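PDB 3RRX: Exo-1,3/1,4-beta-glucanase from Pseudoalteromonas sp., which is an exo-acting 1,3/1,4-beta-glucanase of a marine bacterium and probably removes glucose units from the ends of mixed-linkage beta-glucan chains. Local coordinates for residues G48-E53 with D87-A92; Q54-G59 with A93-L98. The protein carries 1 engineered substitution. All coordinates share one frame; numbering follows the deposited sequence. Where two conformers were deposited one is given.

Overall arrangement
Helices 52-58 and 79-94, side by side at the edge of the (alpha/beta)8 barrel domain, illustrate how one helix pair can be held differently along its length. Contact 1 (48-53 with 87-92) is apolar packing at the start of the first helix; contact 2 (54-59 with 93-98) follows at the C-terminal ends of both, where a salt bridge and a sodium ion take over. Their centres lie 9 Å apart, and Ala-92 CB joins them, 3.8 Å from Met-55 CG. Ala-93 O of contact 2 binds the sodium, which a water links to Arg-56 O of helix 52-58; the ion lies about 8 Å from the side chain of Ala-92. The centres of contacts 1 and 2 are about 27 and 33 Å from that of the chain.

Contact 1 (G48-E53 with D87-A92); sequences GYLTVE and DEMYLA
Met-89 and Leu-50 reach toward each other tip to tip, the methionine methyl CE lying 3.6 Å from Leu-50 CD2. That methyl is the hub of the tightly packed part. It also sits 3.8 Å from the backbone Val-52 N and 3.9 Å from Val-52 CG2, wedged where the loop turns into helix 52-58. The methionine gets there by a bend at chi2 (-62°), after which the thioether runs out extended; SD, one bond back from the methyl, approaches Val-52 CA at 4.1 Å. Leu-50 and Met-89 are both buried, and Tyr-63 of strand 62-65 packs against them, as does Met-55 of the same helix as Val-52.

Val-52 divides its branches between two partners. CG1, anti to the backbone N (chi1 179°), meets Ala-92 CB at 3.9 Å, one turn of helix beyond Met-89, while CG2 turns to the methionine methyl. The looser side begins here: Val-52 is partly exposed, and Glu-88 crosses it at about a right angle with OE1 no nearer than 4.2 Å to CG2. The other carboxylate oxygen of Glu-88 is hydrogen-bonded to the hydroxyl of Tyr-72, so the glutamate borders the apolar patch without a polar partner in 48-53. The CB of Thr-51, the N-cap residue, points away, and its hydroxyl caps a backbone N just beyond Glu-53. Such packing of a helix and its preceding loop against neighbouring helix 79-94 is characteristic of the outer layer of a TIM-barrel-type domain, here that of glycoside hydrolase family 3.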
ATOM      1  N   GLY A  48      14.632   1.666  15.159  1.00 18.60           N
ATOM      2  CA  GLY A  48      15.213   0.470  15.741  1.00 21.48           C
ATOM      3  C   GLY A  48      16.707   0.627  15.998  1.00 25.73           C
ATOM      4  O   GLY A  48      17.304  -0.165  16.721  1.00 23.90           O
ATOM      5  N   TYR A  49      17.314   1.659  15.417  1.00 18.80           N
ATOM      6  CA  TYR A  49      18.763   1.824  15.502  1.00 19.56           C
ATOM      7  C   TYR A  49      19.187   3.194  16.011  1.00 24.15           C
ATOM      8  O   TYR A  49      20.356   3.415  16.320  1.00 30.36           O
ATOM      9  CB  TYR A  49      19.391   1.592  14.121  1.00 18.50           C
ATOM     10  CG  TYR A  49      19.041   0.253  13.525  1.00 21.02           C
ATOM     11  CD1 TYR A  49      19.755  -0.887  13.873  1.00 22.25           C
ATOM     12  CD2 TYR A  49      17.995   0.125  12.616  1.00 19.34           C
ATOM     13  CE1 TYR A  49      19.437  -2.121  13.331  1.00 23.96           C
ATOM     14  CE2 TYR A  49      17.671  -1.106  12.065  1.00 21.32           C
ATOM     15  CZ  TYR A  49      18.397  -2.225  12.431  1.00 25.95           C
ATOM     16  OH  TYR A  49      18.088  -3.451  11.895  1.00 27.17           O
ATOM     17  N   LEU A  50      18.245   4.123  16.072  1.00 22.93           N
ATOM     18  CA  LEU A  50      18.557   5.502  16.406  1.00 21.35           C
ATOM     19  C   LEU A  50      18.370   5.784  17.895  1.00 25.76           C
ATOM     20  O   LEU A  50      17.429   5.284  18.503  1.00 22.99           O
ATOM     21  CB  LEU A  50      17.646   6.422  15.593  1.00 21.39           C
ATOM     22  CG  LEU A  50      17.713   7.918  15.872  1.00 23.74           C
ATOM     23  CD1 LEU A  50      19.029   8.485  15.368  1.00 21.20           C
ATOM     24  CD2 LEU A  50      16.530   8.617  15.216  1.00 20.93           C
ATOM     25  N   THR A  51      19.260   6.586  18.482  1.00 21.40           N
ATOM     26  CA  THR A  51      19.048   7.071  19.843  1.00 24.19           C
ATOM     27  C   THR A  51      18.735   8.562  19.822  1.00 25.88           C
ATOM     28  O   THR A  51      19.062   9.268  18.865  1.00 22.49           O
ATOM     29  CB  THR A  51      20.282   6.850  20.759  1.00 24.74           C
ATOM     30  OG1 THR A  51      21.376   7.650  20.297  1.00 26.24           O
ATOM     31  CG2 THR A  51      20.695   5.389  20.779  1.00 25.90           C
ATOM     32  N   VAL A  52      18.097   9.037  20.886  1.00 22.86           N
ATOM     33  CA  VAL A  52      17.862  10.463  21.059  1.00 22.68           C
ATOM     34  C   VAL A  52      19.198  11.214  21.068  1.00 24.60           C
ATOM     35  O   VAL A  52      19.320  12.304  20.497  1.00 23.10           O
ATOM     36  CB  VAL A  52      17.086  10.731  22.367  1.00 29.56           C
ATOM     37  CG1 VAL A  52      16.853  12.214  22.567  1.00 25.87           C
ATOM     38  CG2 VAL A  52      15.765   9.975  22.357  1.00 26.57           C
ATOM     39  N   GLU A  53      20.211  10.627  21.699  1.00 22.00           N
ATOM     40  CA  GLU A  53      21.518  11.281  21.764  1.00 23.98           C
ATOM     41  C   GLU A  53      22.096  11.497  20.362  1.00 21.68           C
ATOM     42  O   GLU A  53      22.755  12.510  20.095  1.00 22.42           O
ATOM     43  CB  GLU A  53      22.496  10.463  22.612  1.00 30.01           C
ATOM     44  CG  GLU A  53      23.855  11.126  22.826  0.50 29.52           C
ATOM     45  CD  GLU A  53      24.735  10.364  23.810  0.50 44.90           C
ATOM     46  OE1 GLU A  53      24.464   9.169  24.057  0.50 43.49           O
ATOM     47  OE2 GLU A  53      25.696  10.964  24.341  0.50 47.34           O
ATOM     48  N   ASP A  87       8.069  13.893  20.737  1.00 18.27           N
ATOM     49  CA  ASP A  87       8.552  15.102  21.419  1.00 20.27           C
ATOM     50  C   ASP A  87      10.056  15.026  21.669  1.00 17.23           C
ATOM     51  O   ASP A  87      10.770  16.002  21.467  1.00 22.43           O
ATOM     52  CB  ASP A  87       7.833  15.327  22.766  1.00 19.99           C
ATOM     53  CG  ASP A  87       6.461  15.971  22.614  1.00 24.53           C
ATOM     54  OD1 ASP A  87       6.070  16.306  21.473  1.00 17.59           O
ATOM     55  OD2 ASP A  87       5.766  16.147  23.651  1.00 21.60           O
ATOM     56  N   GLU A  88      10.534  13.880  22.142  1.00 17.66           N
ATOM     57  CA  GLU A  88      11.951  13.751  22.468  1.00 21.08           C
ATOM     58  C   GLU A  88      12.816  13.998  21.243  1.00 19.63           C
ATOM     59  O   GLU A  88      13.769  14.770  21.293  1.00 19.78           O
ATOM     60  CB  GLU A  88      12.270  12.373  23.042  1.00 18.26           C
ATOM     61  CG  GLU A  88      11.904  12.207  24.504  1.00 29.00           C
ATOM     62  CD  GLU A  88      12.704  11.093  25.157  1.00 35.25           C
ATOM     63  OE1 GLU A  88      13.761  11.391  25.758  1.00 36.66           O
ATOM     64  OE2 GLU A  88      12.289   9.922  25.046  1.00 33.55           O
ATOM     65  N   MET A  89      12.481  13.332  20.143  1.00 20.92           N
ATOM     66  CA  MET A  89      13.213  13.526  18.898  1.00 18.00           C
ATOM     67  C   MET A  89      13.095  14.955  18.382  1.00 19.78           C
ATOM     68  O   MET A  89      14.072  15.541  17.918  1.00 22.53           O
ATOM     69  CB  MET A  89      12.731  12.529  17.847  1.00 16.79           C
ATOM     70  CG  MET A  89      13.144  11.105  18.148  1.00 19.42           C
ATOM     71  SD  MET A  89      14.941  10.958  18.159  1.00 24.46           S
ATOM     72  CE  MET A  89      15.148   9.221  18.532  1.00 22.09           C
ATOM     73  N   TYR A  90      11.897  15.517  18.457  1.00 17.88           N
ATOM     74  CA  TYR A  90      11.684  16.893  18.034  1.00 18.22           C
ATOM     75  C   TYR A  90      12.579  17.858  18.827  1.00 23.20           C
ATOM     76  O   TYR A  90      13.227  18.736  18.251  1.00 21.23           O
ATOM     77  CB  TYR A  90      10.203  17.266  18.182  1.00 18.54           C
ATOM     78  CG  TYR A  90       9.915  18.733  17.979  1.00 18.53           C
ATOM     79  CD1 TYR A  90       9.518  19.227  16.736  1.00 22.09           C
ATOM     80  CD2 TYR A  90      10.034  19.628  19.028  1.00 19.99           C
ATOM     81  CE1 TYR A  90       9.246  20.578  16.557  1.00 18.56           C
ATOM     82  CE2 TYR A  90       9.770  20.969  18.861  1.00 23.94           C
ATOM     83  CZ  TYR A  90       9.383  21.439  17.619  1.00 24.82           C
ATOM     84  OH  TYR A  90       9.119  22.782  17.462  1.00 32.61           O
ATOM     85  N   LEU A  91      12.620  17.684  20.146  1.00 19.20           N
ATOM     86  CA  LEU A  91      13.407  18.575  21.005  1.00 21.89           C
ATOM     87  C   LEU A  91      14.917  18.380  20.835  1.00 22.35           C
ATOM     88  O   LEU A  91      15.690  19.344  20.892  1.00 27.15           O
ATOM     89  CB  LEU A  91      13.006  18.402  22.471  1.00 20.92           C
ATOM     90  CG  LEU A  91      11.565  18.812  22.782  1.00 20.20           C
ATOM     91  CD1 LEU A  91      11.167  18.384  24.208  1.00 25.05           C
ATOM     92  CD2 LEU A  91      11.377  20.302  22.583  1.00 25.10           C
ATOM     93  N   ALA A  92      15.333  17.139  20.625  1.00 21.28           N
ATOM     94  CA  ALA A  92      16.736  16.849  20.359  1.00 22.57           C
ATOM     95  C   ALA A  92      17.181  17.540  19.071  1.00 25.58           C
ATOM     96  O   ALA A  92      18.283  18.097  18.997  1.00 23.16           O
ATOM     97  CB  ALA A  92      16.957  15.349  20.270  1.00 20.15           C
TER

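Contact 2 (Q54-G59 with A93-L98); sequences QMRKYG and AMDSTL. With NA (sodium ion), chain C.
Arg-56 lays its aliphatic chain across Asp-95, with CD 3.5 Å from OD2, and then turns at chi3 (-44°) to bring NH1 to that same oxygen. In the conformer given, the resulting salt bridge, Arg-56 NH1 to Asp-95 OD2, is 2.7 Å long, with an N-H...O angle of 152°. The acceptor lies in the guanidinium plane, at its edge, and uses its anti lone pair, although the two planar groups are turned 66° apart. OD1 faces its own loop: Thr-97 N meets it from above the carboxylate plane at 2.9 Å in an Asx turn, and Thr-97 OG1 adds a second bond from the syn side. An alanine here removes both oxygens, which would probably set the Arg-56 guanidinium free to turn and loosen the turn at Thr-97.

Leu-98 packs CD1 3.8 Å from Lys-57 CA, while deeper in, Met-55 SD touches Ala-93 CB at 4.1 Å. Positive-phi Gly-59 leaves helix 52-58 where a CB would be crowded by a sodium ion. One water on the ion donates to Arg-56 O. Ala-93 O (2.6 Å), Ile-101 O, Asp-99 OD2 and two waters form this sodium site at the C-terminal end of helix 79-94.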
ATOM      1  N   GLN A  54      21.860  10.546  19.465  1.00 21.95           N
ATOM      2  CA  GLN A  54      22.370  10.682  18.100  1.00 20.68           C
ATOM      3  C   GLN A  54      21.620  11.781  17.358  1.00 20.72           C
ATOM      4  O   GLN A  54      22.198  12.484  16.526  1.00 21.72           O
ATOM      5  CB  GLN A  54      22.276   9.360  17.339  1.00 19.25           C
ATOM      6  CG  GLN A  54      23.362   8.343  17.697  1.00 20.65           C
ATOM      7  CD  GLN A  54      23.079   6.975  17.112  1.00 26.88           C
ATOM      8  OE1 GLN A  54      21.948   6.492  17.155  1.00 23.25           O
ATOM      9  NE2 GLN A  54      24.104   6.348  16.544  1.00 30.31           N
ATOM     10  N   MET A  55      20.329  11.927  17.648  1.00 18.56           N
ATOM     11  CA  MET A  55      19.554  13.002  17.035  1.00 20.11           C
ATOM     12  C   MET A  55      20.048  14.364  17.523  1.00 19.74           C
ATOM     13  O   MET A  55      20.124  15.331  16.758  1.00 21.09           O
ATOM     14  CB  MET A  55      18.057  12.846  17.314  1.00 18.04           C
ATOM     15  CG  MET A  55      17.223  13.986  16.715  1.00 18.19           C
ATOM     16  SD  MET A  55      17.290  14.065  14.892  1.00 19.55           S
ATOM     17  CE  MET A  55      16.356  12.619  14.421  1.00 17.96           C
ATOM     18  N   ARG A  56      20.390  14.445  18.803  1.00 18.33           N
ATOM     19  CA  ARG A  56      20.920  15.685  19.354  0.50 21.64           C
ATOM     20  C   ARG A  56      22.262  16.016  18.702  1.00 21.25           C
ATOM     21  O   ARG A  56      22.529  17.166  18.351  1.00 23.50           O
ATOM     22  CB  ARG A  56      21.076  15.581  20.876  0.50 23.82           C
ATOM     23  CG  ARG A  56      21.413  16.901  21.565  0.50 26.96           C
ATOM     24  CD  ARG A  56      21.449  16.717  23.077  0.50 27.92           C
ATOM     25  NE  ARG A  56      20.313  15.916  23.514  0.50 29.74           N
ATOM     26  CZ  ARG A  56      19.129  16.418  23.852  0.50 27.46           C
ATOM     27  NH1 ARG A  56      18.927  17.730  23.827  0.50 26.16           N
ATOM     28  NH2 ARG A  56      18.155  15.603  24.221  0.50 25.00           N
ATOM     29  N   LYS A  57      23.093  14.998  18.523  1.00 21.58           N
ATOM     30  CA  LYS A  57      24.431  15.182  17.972  1.00 21.69           C
ATOM     31  C   LYS A  57      24.436  15.601  16.498  1.00 23.89           C
ATOM     32  O   LYS A  57      25.233  16.448  16.092  1.00 23.21           O
ATOM     33  CB  LYS A  57      25.242  13.897  18.150  1.00 23.16           C
ATOM     34  CG  LYS A  57      26.681  14.005  17.676  1.00 28.50           C
ATOM     35  CD  LYS A  57      27.469  12.750  18.002  1.00 30.07           C
ATOM     36  CE  LYS A  57      28.905  12.860  17.486  1.00 37.65           C
ATOM     37  NZ  LYS A  57      29.694  11.620  17.738  1.00 42.80           N
ATOM     38  N   TYR A  58      23.545  15.007  15.706  1.00 20.53           N
ATOM     39  CA  TYR A  58      23.572  15.166  14.247  1.00 20.41           C
ATOM     40  C   TYR A  58      22.436  16.002  13.661  1.00 20.68           C
ATOM     41  O   TYR A  58      22.610  16.637  12.625  1.00 20.82           O
ATOM     42  CB  TYR A  58      23.573  13.793  13.581  1.00 22.04           C
ATOM     43  CG  TYR A  58      24.825  12.995  13.847  1.00 21.06           C
ATOM     44  CD1 TYR A  58      26.029  13.347  13.248  1.00 28.08           C
ATOM     45  CD2 TYR A  58      24.809  11.900  14.698  1.00 19.65           C
ATOM     46  CE1 TYR A  58      27.183  12.623  13.484  1.00 26.71           C
ATOM     47  CE2 TYR A  58      25.958  11.162  14.938  1.00 24.43           C
ATOM     48  CZ  TYR A  58      27.144  11.534  14.326  1.00 28.13           C
ATOM     49  OH  TYR A  58      28.298  10.820  14.550  1.00 25.99           O
ATOM     50  N   GLY A  59      21.270  15.990  14.301  1.00 20.22           N
ATOM     51  CA  GLY A  59      20.145  16.775  13.812  1.00 18.28           C
ATOM     52  C   GLY A  59      19.624  16.284  12.464  1.00 19.30           C
ATOM     53  O   GLY A  59      19.310  17.082  11.583  1.00 18.89           O
ATOM     54  N   ALA A  93      16.315  17.514  18.059  1.00 23.51           N
ATOM     55  CA  ALA A  93      16.599  18.190  16.794  1.00 24.35           C
ATOM     56  C   ALA A  93      16.584  19.706  16.949  1.00 25.93           C
ATOM     57  O   ALA A  93      17.308  20.402  16.257  1.00 24.30           O
ATOM     58  CB  ALA A  93      15.607  17.756  15.706  1.00 19.50           C
ATOM     59  N   MET A  94      15.747  20.229  17.837  1.00 25.77           N
ATOM     60  CA  MET A  94      15.677  21.675  18.016  1.00 25.25           C
ATOM     61  C   MET A  94      16.768  22.184  18.959  1.00 28.07           C
ATOM     62  O   MET A  94      16.947  23.384  19.121  1.00 31.48           O
ATOM     63  CB  MET A  94      14.296  22.106  18.515  1.00 25.22           C
ATOM     64  CG  MET A  94      13.219  22.045  17.448  1.00 25.75           C
ATOM     65  SD  MET A  94      13.633  23.102  16.064  1.00 34.02           S
ATOM     66  CE  MET A  94      13.124  24.706  16.681  1.00 35.71           C
ATOM     67  N   ASP A  95      17.491  21.265  19.584  1.00 24.74           N
ATOM     68  CA  ASP A  95      18.631  21.632  20.410  1.00 27.19           C
ATOM     69  C   ASP A  95      19.836  21.909  19.510  1.00 30.81           C
ATOM     70  O   ASP A  95      20.348  20.997  18.867  1.00 28.43           O
ATOM     71  CB  ASP A  95      18.954  20.486  21.367  1.00 29.85           C
ATOM     72  CG  ASP A  95      20.063  20.832  22.345  1.00 32.51           C
ATOM     73  OD1 ASP A  95      20.661  21.924  22.209  1.00 30.82           O
ATOM     74  OD2 ASP A  95      20.337  20.003  23.241  1.00 27.97           O
ATOM     75  N   SER A  96      20.296  23.158  19.452  1.00 28.82           N
ATOM     76  CA  SER A  96      21.396  23.493  18.542  1.00 28.35           C
ATOM     77  C   SER A  96      22.775  23.177  19.121  1.00 34.35           C
ATOM     78  O   SER A  96      23.798  23.415  18.481  1.00 32.70           O
ATOM     79  CB  SER A  96      21.326  24.952  18.093  1.00 31.97           C
ATOM     80  OG  SER A  96      21.477  25.823  19.196  1.00 31.13           O
ATOM     81  N   THR A  97      22.801  22.643  20.336  1.00 30.71           N
ATOM     82  CA  THR A  97      24.047  22.176  20.923  1.00 31.16           C
ATOM     83  C   THR A  97      24.609  21.030  20.085  1.00 34.58           C
ATOM     84  O   THR A  97      23.854  20.261  19.497  1.00 37.97           O
ATOM     85  CB  THR A  97      23.831  21.697  22.369  1.00 38.93           C
ATOM     86  OG1 THR A  97      23.335  22.782  23.161  1.00 37.47           O
ATOM     87  CG2 THR A  97      25.138  21.197  22.969  1.00 41.54           C
ATOM     88  N   LEU A  98      25.932  20.926  20.022  1.00 34.82           N
ATOM     89  CA  LEU A  98      26.599  19.841  19.303  1.00 35.82           C
ATOM     90  C   LEU A  98      26.656  20.039  17.779  1.00 35.31           C
ATOM     91  O   LEU A  98      27.739  20.013  17.198  1.00 33.93           O
ATOM     92  CB  LEU A  98      25.993  18.471  19.659  1.00 31.47           C
ATOM     93  CG  LEU A  98      25.864  18.130  21.149  1.00 36.37           C
ATOM     94  CD1 LEU A  98      25.460  16.671  21.344  1.00 32.44           C
ATOM     95  CD2 LEU A  98      27.153  18.429  21.905  1.00 34.39           C
TER
HETATM   96 NA    NA C 902      19.866  20.531  15.587  1.00 24.21          NA
HETATM   97  O   HOH W   1      20.342  18.281  17.033  1.00 23.19           O
HETATM   98  O   HOH W   2      18.446  20.198  13.138  1.00 29.98           O